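Local coordinates for EH1AB1 (Metagenome, PDB 6I8F), which is an ester hydrolase with the alpha/beta-hydrolase fold, probably cleaving its substrates through a nucleophilic serine in a Ser-His-Asp triad, at residues D281-E285 and A286-T290; F162-A166 and A167-V171. All coordinates share one frame; numbering follows the deposited sequence.

In the fold
Contact 2 (162-171) comes first along the chain and contact 1 (281-290) well after it, yet both illustrate one principle: a compact turn leads straight into a strand of the central sheet. Their centres lie 23 Å apart, with nearest atoms about 11 Å from each other and no touch. Contact 2 leads into the inner strand 169-174, contact 1 into the outermost strand 290-296; these run parallel, with strands 198-202 and 262-267 between them, so both turns lie along the same edge of the sheet. At the far ends, strand 169-174 runs into the probable nucleophile elbow before helix 176-190, and strand 290-296 leads toward the probable triad histidine.

Contact 1: D281-E285 and A286-T290; sequences DRLIE and AGIKT
A Schellman motif ends helix 273-285, and it binds Leu-283 and Ile-284 to the residues just after the helix. Gly-287 takes positive phi (79°), a conformation that favours glycine, and its N donates to Ile-284 O at 2.9 Å. The outer, six-to-one bond of the motif runs from Ile-288 N to Leu-283 O, 3.1 Å, while Ala-286 N keeps the helical pattern with Arg-282 O. Ile-288 CB rests 3.4 Å from Leu-283 O, and its CG1 faces Leu-283 CD2 in looser apolar contact. Thr-290 points its side chain back toward the last helical turn: its CB meets Ile-284 CG1 at 3.5 Å, the two side chains crossing at a slant. With chi1 at -50°, Thr-290 OG1 stands beside its own backbone N, where it donates to Ile-288 O (2.8 Å) from above that carbonyl plane and lies against Leu-283 CB. This bond both satisfies a buried hydroxyl and fixes its rotation. On the inner side, Phe-256 packs on Leu-283 and Ala-286. Outward lies the second subunit, whose Arg-277 packs on Ile-284 and forms salt bridges with Asp-281 and Glu-285. Helix 273-285 thus passes through the turn into strand 290-296, where Thr-290 joins an antiparallel ladder that carries the sheet across the dimer interface.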
loop_
_atom_site.group_PDB
_atom_site.type_symbol
_atom_site.label_atom_id
_atom_site.label_comp_id
_atom_site.label_asym_id
_atom_site.label_seq_id
_atom_site.Cartn_x
_atom_site.Cartn_y
_atom_site.Cartn_z
ATOM N N ASP A 281 3.890 -12.340 1.810
ATOM C CA ASP A 281 5.005 -12.946 1.074
ATOM C C ASP A 281 4.505 -14.080 0.164
ATOM O O ASP A 281 4.904 -14.147 -0.996
ATOM C CB ASP A 281 6.096 -13.457 2.019
ATOM C CG ASP A 281 6.906 -12.352 2.672
ATOM O OD1 ASP A 281 6.826 -11.187 2.197
ATOM O OD2 ASP A 281 7.580 -12.653 3.672
ATOM N N ARG A 282 3.637 -14.956 0.685
ATOM C CA ARG A 282 3.104 -16.082 -0.093
ATOM C C ARG A 282 2.229 -15.556 -1.233
ATOM O O ARG A 282 2.290 -16.086 -2.374
ATOM C CB ARG A 282 2.305 -17.063 0.771
ATOM C CG ARG A 282 3.092 -17.744 1.888
ATOM C CD ARG A 282 3.672 -19.122 1.616
ATOM N NE ARG A 282 2.995 -19.926 0.606
ATOM C CZ ARG A 282 2.373 -21.091 0.812
ATOM N NH1 ARG A 282 2.102 -21.522 2.034
ATOM N NH2 ARG A 282 2.011 -21.824 -0.225
ATOM N N LEU A 283 1.424 -14.521 -0.938
ATOM C CA LEU A 283 0.594 -13.909 -1.973
ATOM C C LEU A 283 1.501 -13.334 -3.075
ATOM O O LEU A 283 1.273 -13.586 -4.243
ATOM C CB LEU A 283 -0.315 -12.835 -1.365
ATOM C CG LEU A 283 -1.469 -13.349 -0.510
ATOM C CD1 LEU A 283 -2.075 -12.223 0.313
ATOM C CD2 LEU A 283 -2.525 -14.032 -1.367
ATOM N N ILE A 284 2.545 -12.592 -2.688
ATOM C CA ILE A 284 3.423 -11.921 -3.666
ATOM C C ILE A 284 4.094 -12.974 -4.559
ATOM O O ILE A 284 4.105 -12.858 -5.784
ATOM C CB ILE A 284 4.440 -11.009 -2.952
ATOM C CG1 ILE A 284 3.741 -9.779 -2.374
ATOM C CG2 ILE A 284 5.588 -10.608 -3.873
ATOM C CD1 ILE A 284 4.476 -9.146 -1.222
ATOM N N GLU A 285 4.632 -14.014 -3.919
ATOM C CA GLU A 285 5.399 -15.044 -4.596
ATOM C C GLU A 285 4.512 -15.853 -5.556
ATOM O O GLU A 285 5.015 -16.343 -6.559
ATOM C CB GLU A 285 6.169 -15.856 -3.554
ATOM C CG GLU A 285 7.457 -15.158 -3.142
ATOM C CD GLU A 285 7.819 -15.186 -1.666
ATOM O OE1 GLU A 285 7.866 -16.305 -1.093
ATOM O OE2 GLU A 285 8.071 -14.088 -1.096
ATOM N N ALA A 286 3.203 -15.936 -5.285
ATOM C CA ALA A 286 2.256 -16.603 -6.164
ATOM C C ALA A 286 1.785 -15.684 -7.299
ATOM O O ALA A 286 0.931 -16.065 -8.082
ATOM C CB ALA A 286 1.070 -17.078 -5.363
ATOM N N GLY A 287 2.315 -14.464 -7.376
ATOM C CA GLY A 287 1.981 -13.553 -8.473
ATOM C C GLY A 287 0.635 -12.873 -8.272
ATOM O O GLY A 287 -0.024 -12.496 -9.228
ATOM N N ILE A 288 0.222 -12.709 -7.016
ATOM C CA ILE A 288 -0.994 -11.962 -6.689
ATOM C C ILE A 288 -0.600 -10.498 -6.455
ATOM O O ILE A 288 0.410 -10.231 -5.798
ATOM C CB ILE A 288 -1.700 -12.568 -5.459
ATOM C CG1 ILE A 288 -1.975 -14.069 -5.614
ATOM C CG2 ILE A 288 -2.969 -11.792 -5.123
ATOM C CD1 ILE A 288 -2.800 -14.444 -6.815
ATOM N N LYS A 289 -1.391 -9.560 -6.996
ATOM C CA LYS A 289 -1.223 -8.156 -6.669
ATOM C C LYS A 289 -1.438 -7.989 -5.160
ATOM O O LYS A 289 -2.513 -8.254 -4.642
ATOM C CB LYS A 289 -2.182 -7.246 -7.447
ATOM C CG LYS A 289 -2.002 -5.756 -7.151
ATOM C CD LYS A 289 -2.985 -4.850 -7.859
ATOM C CE LYS A 289 -2.785 -4.838 -9.364
ATOM N NZ LYS A 289 -3.790 -3.997 -10.067
ATOM N N THR A 290 -0.381 -7.565 -4.464
ATOM C CA THR A 290 -0.381 -7.531 -3.030
ATOM C C THR A 290 0.265 -6.229 -2.572
ATOM O O THR A 290 1.377 -5.928 -2.972
ATOM C CB THR A 290 0.369 -8.731 -2.440
ATOM O OG1 THR A 290 -0.133 -9.909 -3.067
ATOM C CG2 THR A 290 0.236 -8.825 -0.934
HETATM O O HOH W 1 2.904 -10.570 -6.935
#

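Contact 2: F162-A166 and A167-V171; sequences FGADA and ARLAV
Arg-168 bends its side chain around one carboxylate oxygen, Asp-165 OD2, as the chain turns a corner into strand 169-174. Its CB and CG pass alongside that oxygen, and CD comes within 3.6 Å of OD2. A bend at chi3 (-59°) then brings the edge of the guanidinium onto it: NE lies 2.5 Å from OD2, so short that the exact length is doubtful, and NH2 adds a weak bond to the same atom at 2.8 Å. Both bonds fall on one oxygen, and the carboxylate and guanidinium planes stand 60° apart, unlike a flat pairing of two oxygens with two nitrogens. At the far tip, NH1 is hydrogen-bonded to Phe-327 O and to a glycerol probably left from crystallisation. The other oxygen, Asp-165 OD1, is met from above the carboxylate plane by Ala-167 N at 3.0 Å, an Asx turn. It is nested in a type I beta turn closed by Arg-168 N donating to Asp-165 O, 2.8 Å. Replacing Asp-165 by an alanine would probably leave the arginine without its nearby charge mate, set its guanidinium freer to swing, and weaken the turn at Ala-167 N. A water links Ala-166 O with Leu-169 N, and inside the corner Ala-164 CB meets Leu-169 CD1 at 3.7 Å. Strand 94-100 runs alongside, Thr-96 touching both Ala-164 and Leu-169, while Phe-152 of helix 143-157 packs on Leu-169.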
loop_
_atom_site.group_PDB
_atom_site.type_symbol
_atom_site.label_atom_id
_atom_site.label_comp_id
_atom_site.label_asym_id
_atom_site.label_seq_id
_atom_site.Cartn_x
_atom_site.Cartn_y
_atom_site.Cartn_z
ATOM N N PHE A 162 -28.216 -5.622 -1.990
ATOM C CA PHE A 162 -27.369 -4.933 -1.022
ATOM C C PHE A 162 -26.733 -3.675 -1.641
ATOM O O PHE A 162 -25.855 -3.075 -1.035
ATOM C CB PHE A 162 -26.312 -5.911 -0.498
ATOM C CG PHE A 162 -26.871 -7.014 0.362
ATOM C CD1 PHE A 162 -27.308 -8.203 -0.202
ATOM C CD2 PHE A 162 -26.993 -6.850 1.736
ATOM C CE1 PHE A 162 -27.842 -9.205 0.590
ATOM C CE2 PHE A 162 -27.518 -7.860 2.527
ATOM C CZ PHE A 162 -27.949 -9.031 1.951
ATOM N N GLY A 163 -27.184 -3.271 -2.838
ATOM C CA GLY A 163 -26.674 -2.087 -3.530
ATOM C C GLY A 163 -25.187 -2.201 -3.837
ATOM O O GLY A 163 -24.451 -1.192 -3.806
ATOM N N ALA A 164 -24.762 -3.429 -4.150
ATOM C CA ALA A 164 -23.382 -3.789 -4.360
ATOM C C ALA A 164 -23.132 -4.126 -5.829
ATOM O O ALA A 164 -23.901 -4.859 -6.463
ATOM C CB ALA A 164 -23.001 -4.956 -3.486
ATOM N N ASP A 165 -22.010 -3.608 -6.328
ATOM C CA ASP A 165 -21.446 -4.000 -7.598
ATOM C C ASP A 165 -20.746 -5.359 -7.422
ATOM O O ASP A 165 -19.690 -5.460 -6.783
ATOM C CB ASP A 165 -20.526 -2.894 -8.108
ATOM C CG ASP A 165 -19.794 -3.241 -9.385
ATOM O OD1 ASP A 165 -20.085 -4.308 -9.962
ATOM O OD2 ASP A 165 -18.905 -2.457 -9.768
ATOM N N ALA A 166 -21.334 -6.391 -8.038
ATOM C CA ALA A 166 -20.926 -7.783 -7.941
ATOM C C ALA A 166 -19.519 -7.995 -8.514
ATOM O O ALA A 166 -18.855 -8.961 -8.172
ATOM C CB ALA A 166 -21.928 -8.633 -8.679
ATOM N N ALA A 167 -19.078 -7.108 -9.409
ATOM C CA ALA A 167 -17.714 -7.164 -9.932
ATOM C C ALA A 167 -16.710 -6.576 -8.930
ATOM O O ALA A 167 -15.510 -6.769 -9.093
ATOM C CB ALA A 167 -17.644 -6.456 -11.256
ATOM N N ARG A 168 -17.187 -5.864 -7.900
ATOM C CA ARG A 168 -16.299 -5.160 -6.968
ATOM C C ARG A 168 -16.753 -5.414 -5.523
ATOM O O ARG A 168 -17.150 -4.505 -4.809
ATOM C CB ARG A 168 -16.220 -3.671 -7.318
ATOM C CG ARG A 168 -15.489 -3.398 -8.626
ATOM C CD ARG A 168 -15.421 -1.929 -9.003
ATOM N NE ARG A 168 -16.759 -1.384 -9.139
ATOM C CZ ARG A 168 -17.070 -0.087 -9.193
ATOM N NH1 ARG A 168 -16.110 0.830 -9.188
ATOM N NH2 ARG A 168 -18.352 0.271 -9.227
ATOM N N LEU A 169 -16.611 -6.673 -5.113
ATOM C CA LEU A 169 -16.973 -7.162 -3.792
ATOM C C LEU A 169 -15.698 -7.570 -3.055
ATOM O O LEU A 169 -15.080 -8.555 -3.425
ATOM C CB LEU A 169 -17.887 -8.377 -3.977
ATOM C CG LEU A 169 -19.236 -8.328 -3.285
ATOM C CD1 LEU A 169 -19.981 -7.045 -3.635
ATOM C CD2 LEU A 169 -20.053 -9.548 -3.679
ATOM N N ALA A 170 -15.321 -6.816 -2.021
ATOM C CA ALA A 170 -14.155 -7.145 -1.213
ATOM C C ALA A 170 -14.612 -7.840 0.072
ATOM O O ALA A 170 -15.751 -7.680 0.502
ATOM C CB ALA A 170 -13.389 -5.886 -0.890
ATOM N N VAL A 171 -13.684 -8.548 0.708
ATOM C CA VAL A 171 -13.823 -8.967 2.101
ATOM C C VAL A 171 -12.649 -8.385 2.886
ATOM O O VAL A 171 -11.577 -8.110 2.324
ATOM C CB VAL A 171 -13.866 -10.498 2.255
ATOM C CG1 VAL A 171 -15.117 -11.070 1.619
ATOM C CG2 VAL A 171 -12.609 -11.177 1.707
HETATM O O HOH W 2 -16.513 -9.123 -6.758
#